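Local coordinates for protein ubiquitin-conjugating enzyme E2, putative (Plasmodium falciparum, PDB 2Q0V) that probably takes part in attaching ubiquitin to proteins, as a member of the ubiquitin-conjugating E2 family related to the UBE2V-type variants, at residues A[60-65]-A[71-76]; A[65-70]-A[135-140]. One frame throughout, in Å; residues are numbered along the deposited sequence.

Contact 1: residues A[60-65]-A[71-76]; sequences TIFGQP and NRIYSL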
ATOM      1  N   THR A  60      -6.200  -3.139  -1.930  1.00 37.50           N
ATOM      2  CA  THR A  60      -6.242  -3.814  -3.219  1.00 38.11           C
ATOM      3  C   THR A  60      -5.487  -3.002  -4.281  1.00 38.48           C
ATOM      4  O   THR A  60      -5.654  -1.768  -4.377  1.00 38.30           O
ATOM      5  CB  THR A  60      -7.693  -4.029  -3.679  1.00 38.32           C
ATOM      6  OG1 THR A  60      -8.399  -4.800  -2.699  1.00 39.93           O
ATOM      7  CG2 THR A  60      -7.744  -4.780  -4.971  1.00 38.25           C
ATOM      8  N   ILE A  61      -4.668  -3.714  -5.059  1.00 38.17           N
ATOM      9  CA  ILE A  61      -4.006  -3.204  -6.249  1.00 38.89           C
ATOM     10  C   ILE A  61      -4.499  -3.996  -7.491  1.00 38.30           C
ATOM     11  O   ILE A  61      -4.359  -5.229  -7.556  1.00 37.29           O
ATOM     12  CB  ILE A  61      -2.459  -3.366  -6.141  1.00 38.98           C
ATOM     13  CG1 ILE A  61      -1.861  -2.370  -5.152  1.00 41.44           C
ATOM     14  CG2 ILE A  61      -1.773  -3.154  -7.478  1.00 40.47           C
ATOM     15  CD1 ILE A  61      -0.375  -2.664  -4.871  1.00 39.33           C
ATOM     16  N   PHE A  62      -5.059  -3.283  -8.465  1.00 37.57           N
ATOM     17  CA  PHE A  62      -5.221  -3.827  -9.814  1.00 36.83           C
ATOM     18  C   PHE A  62      -3.884  -3.898 -10.571  1.00 35.64           C
ATOM     19  O   PHE A  62      -3.111  -2.934 -10.600  1.00 34.28           O
ATOM     20  CB  PHE A  62      -6.235  -3.003 -10.583  1.00 38.13           C
ATOM     21  CG  PHE A  62      -6.511  -3.499 -11.981  1.00 41.01           C
ATOM     22  CD1 PHE A  62      -6.473  -2.617 -13.063  1.00 43.63           C
ATOM     23  CD2 PHE A  62      -6.831  -4.843 -12.225  1.00 41.85           C
ATOM     24  CE1 PHE A  62      -6.741  -3.076 -14.395  1.00 44.03           C
ATOM     25  CE2 PHE A  62      -7.097  -5.301 -13.525  1.00 42.32           C
ATOM     26  CZ  PHE A  62      -7.053  -4.415 -14.614  1.00 41.88           C
ATOM     27  N   GLY A  63      -3.604  -5.061 -11.149  1.00 34.51           N
ATOM     28  CA  GLY A  63      -2.441  -5.247 -12.008  1.00 33.94           C
ATOM     29  C   GLY A  63      -2.382  -4.263 -13.157  1.00 34.33           C
ATOM     30  O   GLY A  63      -3.386  -3.729 -13.613  1.00 33.73           O
ATOM     31  N   GLN A  64      -1.181  -4.011 -13.629  1.00 35.06           N
ATOM     32  CA  GLN A  64      -0.966  -2.990 -14.637  1.00 35.95           C
ATOM     33  C   GLN A  64      -1.235  -3.559 -16.078  1.00 35.76           C
ATOM     34  O   GLN A  64      -0.669  -4.603 -16.458  1.00 36.12           O
ATOM     35  CB  GLN A  64       0.464  -2.446 -14.419  1.00 36.35           C
ATOM     36  CG  GLN A  64       0.797  -1.058 -14.905  1.00 37.36           C
ATOM     37  CD  GLN A  64      -0.074   0.082 -14.422  1.00 38.95           C
ATOM     38  OE1 GLN A  64       0.189   0.698 -13.386  1.00 42.20           O
ATOM     39  NE2 GLN A  64      -1.029   0.465 -15.246  1.00 36.99           N
ATOM     40  N   PRO A  65      -2.144  -2.923 -16.853  1.00 35.57           N
ATOM     41  CA  PRO A  65      -2.333  -3.397 -18.246  1.00 36.11           C
ATOM     42  C   PRO A  65      -1.028  -3.433 -19.059  1.00 37.57           C
ATOM     43  O   PRO A  65      -0.216  -2.469 -19.030  1.00 37.72           O
ATOM     44  CB  PRO A  65      -3.316  -2.395 -18.854  1.00 35.72           C
ATOM     45  CG  PRO A  65      -3.981  -1.696 -17.667  1.00 35.41           C
ATOM     46  CD  PRO A  65      -3.043  -1.806 -16.496  1.00 34.70           C
ATOM     47  N   ASN A  71      -4.727  -7.691 -15.458  1.00 41.16           N
ATOM     48  CA  ASN A  71      -6.023  -8.300 -15.063  1.00 41.81           C
ATOM     49  C   ASN A  71      -6.051  -9.107 -13.770  1.00 41.29           C
ATOM     50  O   ASN A  71      -7.006  -9.848 -13.514  1.00 41.44           O
ATOM     51  CB  ASN A  71      -6.624  -9.146 -16.203  1.00 42.02           C
ATOM     52  CG  ASN A  71      -7.011  -8.302 -17.399  1.00 43.90           C
ATOM     53  OD1 ASN A  71      -7.674  -7.260 -17.260  1.00 44.82           O
ATOM     54  ND2 ASN A  71      -6.576  -8.729 -18.586  1.00 47.04           N
ATOM     55  N   ARG A  72      -5.014  -8.951 -12.958  1.00 40.17           N
ATOM     56  CA  ARG A  72      -4.974  -9.605 -11.673  1.00 38.75           C
ATOM     57  C   ARG A  72      -5.243  -8.612 -10.542  1.00 37.81           C
ATOM     58  O   ARG A  72      -4.928  -7.416 -10.657  1.00 37.47           O
ATOM     59  CB  ARG A  72      -3.626 -10.290 -11.486  1.00 39.12           C
ATOM     60  CG  ARG A  72      -3.272 -11.274 -12.581  1.00 39.61           C
ATOM     61  CD  ARG A  72      -2.105 -12.093 -12.120  1.00 42.99           C
ATOM     62  NE  ARG A  72      -1.748 -13.156 -13.050  1.00 44.59           N
ATOM     63  CZ  ARG A  72      -1.014 -14.210 -12.717  1.00 44.85           C
ATOM     64  NH1 ARG A  72      -0.750 -15.127 -13.629  1.00 45.86           N
ATOM     65  NH2 ARG A  72      -0.551 -14.346 -11.479  1.00 43.98           N
ATOM     66  N   ILE A  73      -5.835  -9.128  -9.470  1.00 36.40           N
ATOM     67  CA  ILE A  73      -6.130  -8.382  -8.274  1.00 35.78           C
ATOM     68  C   ILE A  73      -5.176  -8.853  -7.202  1.00 35.07           C
ATOM     69  O   ILE A  73      -5.068 -10.051  -6.958  1.00 35.05           O
ATOM     70  CB  ILE A  73      -7.578  -8.628  -7.773  1.00 36.39           C
ATOM     71  CG1 ILE A  73      -8.592  -8.430  -8.895  1.00 36.82           C
ATOM     72  CG2 ILE A  73      -7.917  -7.719  -6.556  1.00 35.10           C
ATOM     73  CD1 ILE A  73      -8.473  -7.063  -9.559  1.00 40.50           C
ATOM     74  N   TYR A  74      -4.484  -7.914  -6.561  1.00 34.33           N
ATOM     75  CA  TYR A  74      -3.574  -8.258  -5.475  1.00 33.29           C
ATOM     76  C   TYR A  74      -4.106  -7.690  -4.205  1.00 33.40           C
ATOM     77  O   TYR A  74      -4.452  -6.512  -4.160  1.00 33.59           O
ATOM     78  CB  TYR A  74      -2.158  -7.758  -5.756  1.00 32.91           C
ATOM     79  CG  TYR A  74      -1.556  -8.443  -6.956  1.00 31.28           C
ATOM     80  CD1 TYR A  74      -1.735  -7.918  -8.226  1.00 29.64           C
ATOM     81  CD2 TYR A  74      -0.833  -9.623  -6.819  1.00 30.48           C
ATOM     82  CE1 TYR A  74      -1.221  -8.531  -9.328  1.00 29.45           C
ATOM     83  CE2 TYR A  74      -0.312 -10.266  -7.938  1.00 30.86           C
ATOM     84  CZ  TYR A  74      -0.518  -9.703  -9.192  1.00 30.98           C
ATOM     85  OH  TYR A  74      -0.016 -10.304 -10.335  1.00 32.20           O
ATOM     86  N   SER A  75      -4.205  -8.548  -3.187  1.00 33.75           N
ATOM     87  CA  SER A  75      -4.601  -8.159  -1.833  1.00 34.00           C
ATOM     88  C   SER A  75      -3.370  -7.911  -0.954  1.00 33.97           C
ATOM     89  O   SER A  75      -2.384  -8.665  -1.010  1.00 33.01           O
ATOM     90  CB  SER A  75      -5.454  -9.247  -1.170  1.00 34.68           C
ATOM     91  OG  SER A  75      -6.792  -9.211  -1.636  1.00 37.21           O
ATOM     92  N   LEU A  76      -3.431  -6.854  -0.143  1.00 33.23           N
ATOM     93  CA  LEU A  76      -2.341  -6.567   0.725  1.00 33.42           C
ATOM     94  C   LEU A  76      -2.755  -5.912   2.021  1.00 34.28           C
ATOM     95  O   LEU A  76      -3.897  -5.520   2.183  1.00 34.55           O
ATOM     96  CB  LEU A  76      -1.198  -5.841   0.003  1.00 33.36           C
ATOM     97  CG  LEU A  76      -1.196  -4.643  -0.930  1.00 33.10           C
ATOM     98  CD1 LEU A  76       0.257  -4.436  -1.286  1.00 30.69           C
ATOM     99  CD2 LEU A  76      -2.038  -4.803  -2.198  1.00 31.32           C
TER

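Contact 2: residues A[65-70]-A[135-140]; sequences PGTVFE and EMLSSA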
ATOM      1  N   PRO A  65      -2.144  -2.923 -16.853  1.00 35.57           N
ATOM      2  CA  PRO A  65      -2.333  -3.397 -18.246  1.00 36.11           C
ATOM      3  C   PRO A  65      -1.028  -3.433 -19.059  1.00 37.57           C
ATOM      4  O   PRO A  65      -0.216  -2.469 -19.030  1.00 37.72           O
ATOM      5  CB  PRO A  65      -3.316  -2.395 -18.854  1.00 35.72           C
ATOM      6  CG  PRO A  65      -3.981  -1.696 -17.667  1.00 35.41           C
ATOM      7  CD  PRO A  65      -3.043  -1.806 -16.496  1.00 34.70           C
ATOM      8  N   GLY A  66      -0.825  -4.562 -19.743  1.00 38.15           N
ATOM      9  CA  GLY A  66       0.300  -4.750 -20.648  1.00 38.17           C
ATOM     10  C   GLY A  66       1.494  -5.403 -19.988  1.00 38.71           C
ATOM     11  O   GLY A  66       2.622  -5.276 -20.476  1.00 39.21           O
ATOM     12  N   THR A  67       1.267  -6.108 -18.884  1.00 38.37           N
ATOM     13  CA  THR A  67       2.368  -6.642 -18.090  1.00 38.14           C
ATOM     14  C   THR A  67       1.958  -8.033 -17.663  1.00 38.77           C
ATOM     15  O   THR A  67       0.805  -8.423 -17.861  1.00 39.23           O
ATOM     16  CB  THR A  67       2.650  -5.736 -16.837  1.00 37.92           C
ATOM     17  OG1 THR A  67       1.483  -5.678 -16.001  1.00 37.09           O
ATOM     18  CG2 THR A  67       2.985  -4.325 -17.262  1.00 36.56           C
ATOM     19  N   VAL A  68       2.872  -8.779 -17.061  1.00 38.85           N
ATOM     20  CA  VAL A  68       2.527 -10.086 -16.504  1.00 39.32           C
ATOM     21  C   VAL A  68       1.487 -10.008 -15.366  1.00 39.54           C
ATOM     22  O   VAL A  68       1.042 -11.050 -14.846  1.00 40.26           O
ATOM     23  CB  VAL A  68       3.790 -10.780 -15.949  1.00 39.75           C
ATOM     24  CG1 VAL A  68       4.707 -11.254 -17.106  1.00 40.53           C
ATOM     25  CG2 VAL A  68       4.542  -9.841 -15.016  1.00 37.90           C
ATOM     26  N   PHE A  69       1.135  -8.782 -14.964  1.00 38.75           N
ATOM     27  CA  PHE A  69       0.251  -8.508 -13.811  1.00 38.10           C
ATOM     28  C   PHE A  69      -1.154  -8.179 -14.308  1.00 38.45           C
ATOM     29  O   PHE A  69      -2.102  -8.129 -13.537  1.00 38.25           O
ATOM     30  CB  PHE A  69       0.782  -7.321 -12.986  1.00 37.11           C
ATOM     31  CG  PHE A  69       2.206  -7.482 -12.532  1.00 35.60           C
ATOM     32  CD1 PHE A  69       3.243  -6.841 -13.217  1.00 33.32           C
ATOM     33  CD2 PHE A  69       2.513  -8.283 -11.447  1.00 34.13           C
ATOM     34  CE1 PHE A  69       4.551  -6.978 -12.826  1.00 30.98           C
ATOM     35  CE2 PHE A  69       3.836  -8.445 -11.045  1.00 35.80           C
ATOM     36  CZ  PHE A  69       4.863  -7.791 -11.750  1.00 35.10           C
ATOM     37  N   GLU A  70      -1.243  -7.919 -15.606  1.00 39.59           N
ATOM     38  CA  GLU A  70      -2.470  -7.629 -16.334  1.00 41.48           C
ATOM     39  C   GLU A  70      -3.666  -8.411 -15.816  1.00 41.42           C
ATOM     40  O   GLU A  70      -3.619  -9.657 -15.752  1.00 41.48           O
ATOM     41  CB  GLU A  70      -2.228  -8.070 -17.763  1.00 42.09           C
ATOM     42  CG  GLU A  70      -2.964  -7.307 -18.818  1.00 46.66           C
ATOM     43  CD  GLU A  70      -2.507  -7.730 -20.201  1.00 51.24           C
ATOM     44  OE1 GLU A  70      -2.055  -8.888 -20.350  1.00 52.07           O
ATOM     45  OE2 GLU A  70      -2.590  -6.903 -21.133  1.00 55.20           O
ATOM     46  N   GLU A 135       5.719   0.270 -10.000  1.00 34.67           N
ATOM     47  CA  GLU A 135       6.759  -0.736 -10.030  1.00 35.40           C
ATOM     48  C   GLU A 135       6.483  -1.887 -10.992  1.00 35.07           C
ATOM     49  O   GLU A 135       7.427  -2.507 -11.462  1.00 35.33           O
ATOM     50  CB  GLU A 135       6.972  -1.319  -8.633  1.00 35.81           C
ATOM     51  CG  GLU A 135       7.817  -0.437  -7.751  1.00 38.95           C
ATOM     52  CD  GLU A 135       9.150  -0.080  -8.366  1.00 42.93           C
ATOM     53  OE1 GLU A 135      10.022  -0.987  -8.478  1.00 45.55           O
ATOM     54  OE2 GLU A 135       9.326   1.115  -8.725  1.00 42.67           O
ATOM     55  N   MET A 136       5.205  -2.187 -11.235  1.00 34.70           N
ATOM     56  CA  MET A 136       4.799  -3.259 -12.131  1.00 35.19           C
ATOM     57  C   MET A 136       5.166  -2.935 -13.568  1.00 37.01           C
ATOM     58  O   MET A 136       5.389  -3.848 -14.356  1.00 36.97           O
ATOM     59  CB  MET A 136       3.296  -3.493 -12.057  1.00 34.31           C
ATOM     60  CG  MET A 136       2.823  -4.194 -10.828  1.00 30.60           C
ATOM     61  SD  MET A 136       1.066  -3.978 -10.792  1.00 33.68           S
ATOM     62  CE  MET A 136       0.732  -5.119  -9.427  1.00 30.32           C
ATOM     63  N   LEU A 137       5.228  -1.634 -13.884  1.00 38.68           N
ATOM     64  CA  LEU A 137       5.619  -1.140 -15.212  1.00 40.36           C
ATOM     65  C   LEU A 137       7.107  -1.189 -15.472  1.00 41.65           C
ATOM     66  O   LEU A 137       7.533  -1.001 -16.608  1.00 43.29           O
ATOM     67  CB  LEU A 137       5.141   0.295 -15.453  1.00 39.85           C
ATOM     68  CG  LEU A 137       3.643   0.525 -15.557  1.00 39.79           C
ATOM     69  CD1 LEU A 137       3.390   1.996 -15.691  1.00 40.64           C
ATOM     70  CD2 LEU A 137       3.023  -0.261 -16.711  1.00 38.11           C
ATOM     71  N   SER A 138       7.922  -1.441 -14.460  1.00 42.87           N
ATOM     72  CA  SER A 138       9.365  -1.358 -14.699  1.00 44.08           C
ATOM     73  C   SER A 138       9.843  -2.594 -15.439  1.00 45.48           C
ATOM     74  O   SER A 138       9.134  -3.602 -15.457  1.00 46.30           O
ATOM     75  CB  SER A 138      10.149  -1.163 -13.405  1.00 43.26           C
ATOM     76  OG  SER A 138      10.249  -2.382 -12.719  1.00 43.18           O
ATOM     77  N   SER A 139      11.053  -2.526 -16.010  1.00 46.37           N
ATOM     78  CA  SER A 139      11.584  -3.581 -16.866  1.00 47.14           C
ATOM     79  C   SER A 139      12.156  -4.758 -16.073  1.00 47.39           C
ATOM     80  O   SER A 139      12.270  -5.888 -16.593  1.00 47.31           O
ATOM     81  CB  SER A 139      12.624  -3.013 -17.845  1.00 47.87           C
ATOM     82  OG  SER A 139      11.973  -2.187 -18.821  1.00 49.61           O
ATOM     83  N   ALA A 140      12.517  -4.498 -14.818  1.00 46.82           N
ATOM     84  CA  ALA A 140      12.902  -5.573 -13.911  1.00 45.86           C
ATOM     85  C   ALA A 140      11.687  -6.414 -13.446  1.00 45.55           C
ATOM     86  O   ALA A 140      11.870  -7.514 -12.909  1.00 45.90           O
ATOM     87  CB  ALA A 140      13.647  -5.012 -12.730  1.00 45.66           C
TER

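Contact 1: residues A[60-65]-A[71-76]
F62 and I73 pair on antiparallel strands 56-62 and 73-79, at the loop end of their beta hairpin. These are the two middle strands of the four-stranded antiparallel meander of the ubiquitin-conjugating fold. The F62 side chain leaves CB with CG anti to the backbone N (chi1 -178°). This turns the ring toward the 71-73 backbone. Its CD2 lies 3.8 Å from I73 CD1, and also near the carbonyl oxygen of R72. Further out, CE2 comes 3.5 Å from N71 CA. At the tip, F62 CZ has N71 OD1 in the ring plane, 3.9 Å away. The ring and the N71 amide planes are 46° apart.

The opposite face carries I61, Y74 and L76. There I61 CD1 touches L76 CD2 at 3.8 Å, and L132 of helix 125-135 covers both residues. The hydrogen bonds I61 N to Y74 O and Y74 N to I61 O are nearly straight, both 2.9 Å. Past the strand end, G63 N donates a hydrogen bond to R72 O at 2.7 Å. Main-chain hydrogen bonds thus set the register whatever the side chains. The apolar side chains then sort into a buried and a more exposed face.

Contact 2: residues A[65-70]-A[135-140]
M136 lies against the ring of F69 in a Met-aromatic contact. It joins the hairpin loop between strands 56-62 and 73-79 to the chain that follows helix 125-135. The methionine chain is extended beyond CG and passes obliquely over one face of the ring. Its CG sits 3.8 Å from the ring centroid, only 18° off the normal, which makes a CH-pi contact. SD is farther out, 4.6 Å from the centroid, and meets the ring obliquely. M136 CB packs at 3.5 Å on F69 CD1, near the rim. V68 CG2 of the same loop covers the opposite face, also toward the rim, so the ring is clamped between the two side chains.

T67 and L137 meet beside this pair. Their side chains cross at about a right angle, with T67 CG2 4.1 Å from L137 CD2. The same T67 CG2 lies 3.8 Å from M136 O. L137 is exposed, whereas T67, F69 and M136 are buried. No hydrogen bond crosses between the two segments, and each has hydrogen bonds of its own. E135 to S138 form a type I turn in which S138 N and S138 OG reach E135 O from the same face of its plane. T67 to E70 form another. Here T67 OG1 lies between the backbone N and the carbonyl carbon (chi1 60°), where it can accept from F69 N. It also lies at the F69 ring edge, in plane. T67 OG1 hydrogen-bonds to Q64 O and accepts a hydrogen bond from F69 N at 3.3 Å, an ST turn.

Overall arrangement
Both contacts involve the hairpin of strands 56-62 and 73-79, and the chain runs on from 60-65 into 65-70. Contact 1 pairs its two strands within the sheet. Contact 2 joins its loop to the chain after helix 125-135, farther from the centre of the protein. Contact 1 combines a buried face with a more exposed one and depends on backbone bonds. Contact 2 is smaller and mostly buried, with L137 exposed. It works mainly through side-chain packing, with no hydrogen bond across it. The two meet directly: Y74 OH lies 3.4 Å from F69 CD2, and I61 CG2 lies 3.7 Å from M136 CE. The buried hairpin face of contact 1 therefore continues into the apolar cluster of contact 2.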